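Local coordinates for protein cellulase IBT99 (Metagenomes, PDB 6WBT) that probably hydrolyses 6-phospho-alpha-glucosides as a family 4 glycoside hydrolase, using bound NAD and a manganese ion, at residues A[157-162]-A[345-350]; A[340-345]-A[368-373]. All coordinates share one frame; numbering follows the deposited sequence.

Interaction 1 (A[157-162]-A[345-350])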
# COMPACT_ATOMS: atom_id res chain seq x y z
N ALA A 157 -0.17 -15.69 16.20
CA ALA A 157 1.11 -16.14 16.76
C ALA A 157 1.67 -17.32 15.98
O ALA A 157 2.85 -17.34 15.63
CB ALA A 157 0.94 -16.49 18.24
N THR A 158 0.82 -18.31 15.68
CA THR A 158 1.29 -19.48 14.94
C THR A 158 1.70 -19.12 13.52
O THR A 158 2.61 -19.74 12.96
CB THR A 158 0.21 -20.57 14.92
OG1 THR A 158 -1.04 -20.00 14.52
CG2 THR A 158 0.07 -21.20 16.30
N TYR A 159 1.04 -18.12 12.91
CA TYR A 159 1.42 -17.73 11.56
C TYR A 159 2.75 -17.00 11.53
O TYR A 159 3.50 -17.12 10.55
CB TYR A 159 0.33 -16.84 10.94
CG TYR A 159 0.75 -16.22 9.62
CD1 TYR A 159 1.05 -17.02 8.52
CD2 TYR A 159 0.85 -14.84 9.48
CE1 TYR A 159 1.43 -16.46 7.32
CE2 TYR A 159 1.23 -14.27 8.28
CZ TYR A 159 1.52 -15.09 7.20
OH TYR A 159 1.90 -14.53 6.00
N LYS A 160 3.07 -16.25 12.58
CA LYS A 160 4.36 -15.57 12.65
C LYS A 160 5.49 -16.53 12.98
O LYS A 160 6.59 -16.41 12.43
CB LYS A 160 4.31 -14.44 13.68
CG LYS A 160 5.61 -13.64 13.76
CD LYS A 160 5.38 -12.28 14.40
CE LYS A 160 6.65 -11.44 14.35
NZ LYS A 160 6.44 -10.03 14.79
N LEU A 161 5.26 -17.48 13.89
CA LEU A 161 6.34 -18.36 14.30
C LEU A 161 6.49 -19.54 13.35
O LEU A 161 7.61 -19.88 12.95
CB LEU A 161 6.11 -18.84 15.74
CG LEU A 161 6.27 -17.78 16.83
CD1 LEU A 161 5.82 -18.31 18.17
CD2 LEU A 161 7.72 -17.31 16.91
N ARG A 162 5.37 -20.15 12.96
CA ARG A 162 5.35 -21.31 12.07
C ARG A 162 4.49 -20.96 10.86
O ARG A 162 3.33 -21.38 10.76
CB ARG A 162 4.81 -22.55 12.79
CG ARG A 162 5.88 -23.47 13.36
CD ARG A 162 6.71 -22.78 14.43
NE ARG A 162 7.63 -23.71 15.08
CZ ARG A 162 8.55 -23.35 15.97
NH1 ARG A 162 8.67 -22.08 16.32
NH2 ARG A 162 9.34 -24.26 16.52
N PRO A 345 -4.21 -15.37 7.03
CA PRO A 345 -3.40 -14.15 6.94
C PRO A 345 -3.95 -13.24 5.85
O PRO A 345 -4.28 -13.70 4.75
CB PRO A 345 -2.00 -14.67 6.59
CG PRO A 345 -2.01 -16.10 7.01
CD PRO A 345 -3.40 -16.58 6.79
N ASN A 346 -4.04 -11.95 6.16
CA ASN A 346 -4.62 -10.97 5.25
C ASN A 346 -3.88 -10.95 3.91
O ASN A 346 -4.39 -11.46 2.91
CB ASN A 346 -4.60 -9.57 5.87
CG ASN A 346 -5.41 -8.57 5.08
OD1 ASN A 346 -6.34 -8.94 4.36
ND2 ASN A 346 -5.07 -7.29 5.21
N ASN A 347 -2.69 -10.35 3.90
CA ASN A 347 -1.85 -10.30 2.70
C ASN A 347 -2.60 -9.68 1.52
O ASN A 347 -2.44 -10.10 0.37
CB ASN A 347 -1.31 -11.69 2.34
CG ASN A 347 -0.25 -12.18 3.32
OD1 ASN A 347 0.53 -11.39 3.85
ND2 ASN A 347 -0.22 -13.48 3.55
N GLY A 348 -3.42 -8.68 1.81
CA GLY A 348 -4.17 -7.98 0.79
C GLY A 348 -5.61 -8.40 0.63
O GLY A 348 -6.31 -7.83 -0.22
N ALA A 349 -6.08 -9.38 1.40
CA ALA A 349 -7.48 -9.78 1.33
C ALA A 349 -8.39 -8.61 1.69
O ALA A 349 -9.30 -8.26 0.93
CB ALA A 349 -7.74 -10.98 2.24
N ILE A 350 -8.16 -8.01 2.85
CA ILE A 350 -8.77 -6.74 3.22
C ILE A 350 -7.69 -5.67 3.03
O ILE A 350 -6.69 -5.65 3.76
CB ILE A 350 -9.30 -6.75 4.66
CG1 ILE A 350 -10.30 -7.90 4.85
CG2 ILE A 350 -9.96 -5.42 5.00
CD1 ILE A 350 -10.87 -8.00 6.25

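Interaction 2 (A[340-345]-A[368-373])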
# COMPACT_ATOMS: atom_id res chain seq x y z
N GLN A 340 -16.39 -21.56 3.90
CA GLN A 340 -16.51 -21.36 5.33
C GLN A 340 -15.81 -20.07 5.74
O GLN A 340 -14.99 -19.52 5.00
CB GLN A 340 -15.91 -22.54 6.12
CG GLN A 340 -16.48 -23.90 5.74
CD GLN A 340 -17.95 -24.05 6.10
OE1 GLN A 340 -18.47 -23.31 6.93
NE2 GLN A 340 -18.61 -25.02 5.48
N LEU A 341 -16.15 -19.60 6.94
CA LEU A 341 -15.53 -18.41 7.51
C LEU A 341 -14.35 -18.86 8.37
O LEU A 341 -14.52 -19.29 9.51
CB LEU A 341 -16.54 -17.61 8.34
CG LEU A 341 -17.87 -17.26 7.67
CD1 LEU A 341 -18.74 -16.45 8.62
CD2 LEU A 341 -17.65 -16.51 6.37
N VAL A 342 -13.14 -18.77 7.81
CA VAL A 342 -11.94 -19.23 8.48
C VAL A 342 -11.03 -18.03 8.72
O VAL A 342 -11.26 -16.92 8.23
CB VAL A 342 -11.20 -20.31 7.67
CG1 VAL A 342 -12.14 -21.45 7.33
CG2 VAL A 342 -10.60 -19.71 6.42
N ILE A 343 -9.97 -18.27 9.49
CA ILE A 343 -9.01 -17.24 9.87
C ILE A 343 -7.76 -17.43 9.02
O ILE A 343 -7.07 -18.45 9.14
CB ILE A 343 -8.69 -17.29 11.37
CG1 ILE A 343 -9.98 -17.29 12.19
CG2 ILE A 343 -7.79 -16.13 11.76
CD1 ILE A 343 -9.76 -17.47 13.67
N VAL A 344 -7.47 -16.46 8.17
CA VAL A 344 -6.33 -16.55 7.25
C VAL A 344 -5.49 -15.30 7.40
O VAL A 344 -5.97 -14.25 7.86
CB VAL A 344 -6.80 -16.73 5.79
CG1 VAL A 344 -7.48 -18.07 5.61
CG2 VAL A 344 -7.72 -15.59 5.38
N PRO A 345 -4.21 -15.37 7.03
CA PRO A 345 -3.40 -14.15 6.94
C PRO A 345 -3.95 -13.24 5.85
O PRO A 345 -4.28 -13.70 4.75
CB PRO A 345 -2.00 -14.67 6.59
CG PRO A 345 -2.01 -16.10 7.01
CD PRO A 345 -3.40 -16.58 6.79
N ARG A 368 -5.58 -28.46 -0.42
CA ARG A 368 -4.29 -27.81 -0.32
C ARG A 368 -4.26 -26.69 0.70
O ARG A 368 -3.19 -26.13 0.96
CB ARG A 368 -3.88 -27.25 -1.69
CG ARG A 368 -4.16 -28.18 -2.86
CD ARG A 368 -4.02 -27.45 -4.19
NE ARG A 368 -4.90 -26.29 -4.27
CZ ARG A 368 -6.16 -26.34 -4.71
NH1 ARG A 368 -6.67 -27.50 -5.12
NH2 ARG A 368 -6.89 -25.24 -4.75
N GLY A 369 -5.40 -26.34 1.29
CA GLY A 369 -5.53 -25.26 2.23
C GLY A 369 -6.78 -24.46 1.94
O GLY A 369 -7.74 -24.97 1.35
N VAL A 370 -6.78 -23.20 2.36
CA VAL A 370 -7.90 -22.30 2.17
C VAL A 370 -7.55 -21.30 1.08
O VAL A 370 -6.45 -20.74 1.05
CB VAL A 370 -8.27 -21.58 3.47
CG1 VAL A 370 -9.38 -20.57 3.22
CG2 VAL A 370 -8.69 -22.58 4.53
N GLU A 371 -8.50 -21.07 0.17
CA GLU A 371 -8.38 -20.02 -0.84
C GLU A 371 -9.31 -18.87 -0.48
O GLU A 371 -10.51 -18.92 -0.80
CB GLU A 371 -8.72 -20.57 -2.23
CG GLU A 371 -7.63 -21.46 -2.82
CD GLU A 371 -7.90 -21.84 -4.26
OE1 GLU A 371 -9.08 -21.79 -4.68
OE2 GLU A 371 -6.93 -22.17 -4.98
N PRO A 372 -8.82 -17.83 0.19
CA PRO A 372 -9.70 -16.74 0.60
C PRO A 372 -10.07 -15.83 -0.56
O PRO A 372 -9.29 -15.61 -1.49
CB PRO A 372 -8.85 -15.98 1.64
CG PRO A 372 -7.66 -16.86 1.93
CD PRO A 372 -7.45 -17.66 0.69
N VAL A 373 -11.28 -15.29 -0.48
CA VAL A 373 -11.79 -14.40 -1.52
C VAL A 373 -11.30 -12.98 -1.24
O VAL A 373 -11.11 -12.57 -0.09
CB VAL A 373 -13.32 -14.47 -1.60
CG1 VAL A 373 -13.77 -15.86 -2.01
CG2 VAL A 373 -13.95 -14.08 -0.27

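Interaction 1 (A[157-162]-A[345-350])
Pro345 lies over one face of the Tyr159 ring, its CG 3.5 Å from the ring centroid and only 12° off the ring normal, a CH-pi contact set almost squarely on the centre of the ring. Pro345 CB is shifted toward the hydroxyl end, 3.6 Å from Tyr159 CZ. The amide of Asn347 meets the same tyrosine at its hydroxyl: ND2 gives a weak but nearly straight hydrogen bond to Tyr159 OH, 3.4 Å long, with the amide plane turned 66° from the ring. Tyr159 reaches both partners because CG stands anti to the backbone N (chi1 171°), which swings the phenol out from the last turns of helix 151-161.

This surface contact joins that helix, in the Rossmann-type family region, to the loop after strand 338-345, in the C-terminal family region, beside the second subunit. Asn346 starts a type I' turn that ends at Ala349, and its ND2 donates to Ile350 O. Arg374 of the second subunit hydrogen-bonds to the carbonyls of Pro345 and Asn346. A leucine in place of Tyr159 would probably leave Asn347 ND2 without this acceptor and Pro345 CG without an aromatic face. With a single weak polar bond, the join of helix 151-161 to the end of strand 338-345 and its turn probably rests mainly on the CH-pi contact.

Interaction 2 (A[340-345]-A[368-373])
Val370 CG1 meets two valines of strand 338-345 at once, 3.5 Å from Val342 CG2 and 3.9 Å from Val344 CG1. Its other methyl, CG2, also approaches Val342 CG2, the two side chains running antiparallel and overlapping at their methyls. Farther along, Val344 sets both methyls against the ring of Pro372, with CG2 nearest at 3.7 Å from Pro372 CG. The contact is wholly apolar, with no hydrogen bond between the segments. Val370 can touch both valines because its CG1 is anti to the backbone N (chi1 176°), which turns that methyl toward the pair, the three methyls forming a triangle.

Alternation along the strands selects these residues: Val342 and Val344 point toward 368-373 while Ile343 points away, and Val370 and Pro372 face inward while Glu371 points away. The short strand axes pass 8.7 Å apart at 85°, so the valines and the proline meet across a nearly perpendicular crossing. On the face turned to the second subunit, Arg368 NH2 and Glu371 OE2 form a salt bridge of poor hydrogen-bond geometry; Glu371 also pairs with Arg339 of the second subunit.

The two strands are not sheet neighbours. Strand 358-366 lies between them in the order of the mixed sheet, hydrogen-bonded to both, and its Ile361 packs on Val344 and Pro372. Ile168 of strand 167-170 touches Val342 and Val370, closing the apolar cluster from the parallel part of the sheet, while Ile343 faces Ala151 and Ala155 of helix 151-161.

Overall arrangement
Interactions 1 and 2 have centres 11 Å apart, on the same side of the chain's centre, and share Pro345, the last residue of strand 338-345. Along the chain helix 151-161 comes first, then strand 338-345 and its following turn, and finally strand 369-372, so the segments alternate. Interaction 1 ties a helix of the N-terminal, Rossmann-type family region to the turn after that strand; interaction 2 packs the strand against the last strand of the same mixed sheet, within the C-terminal family region. The mixed sheet runs through both family regions, strand 338-345 pairing with 167-170, and both contacts touch the second subunit, so this end of the sheet lies at the subunit interface.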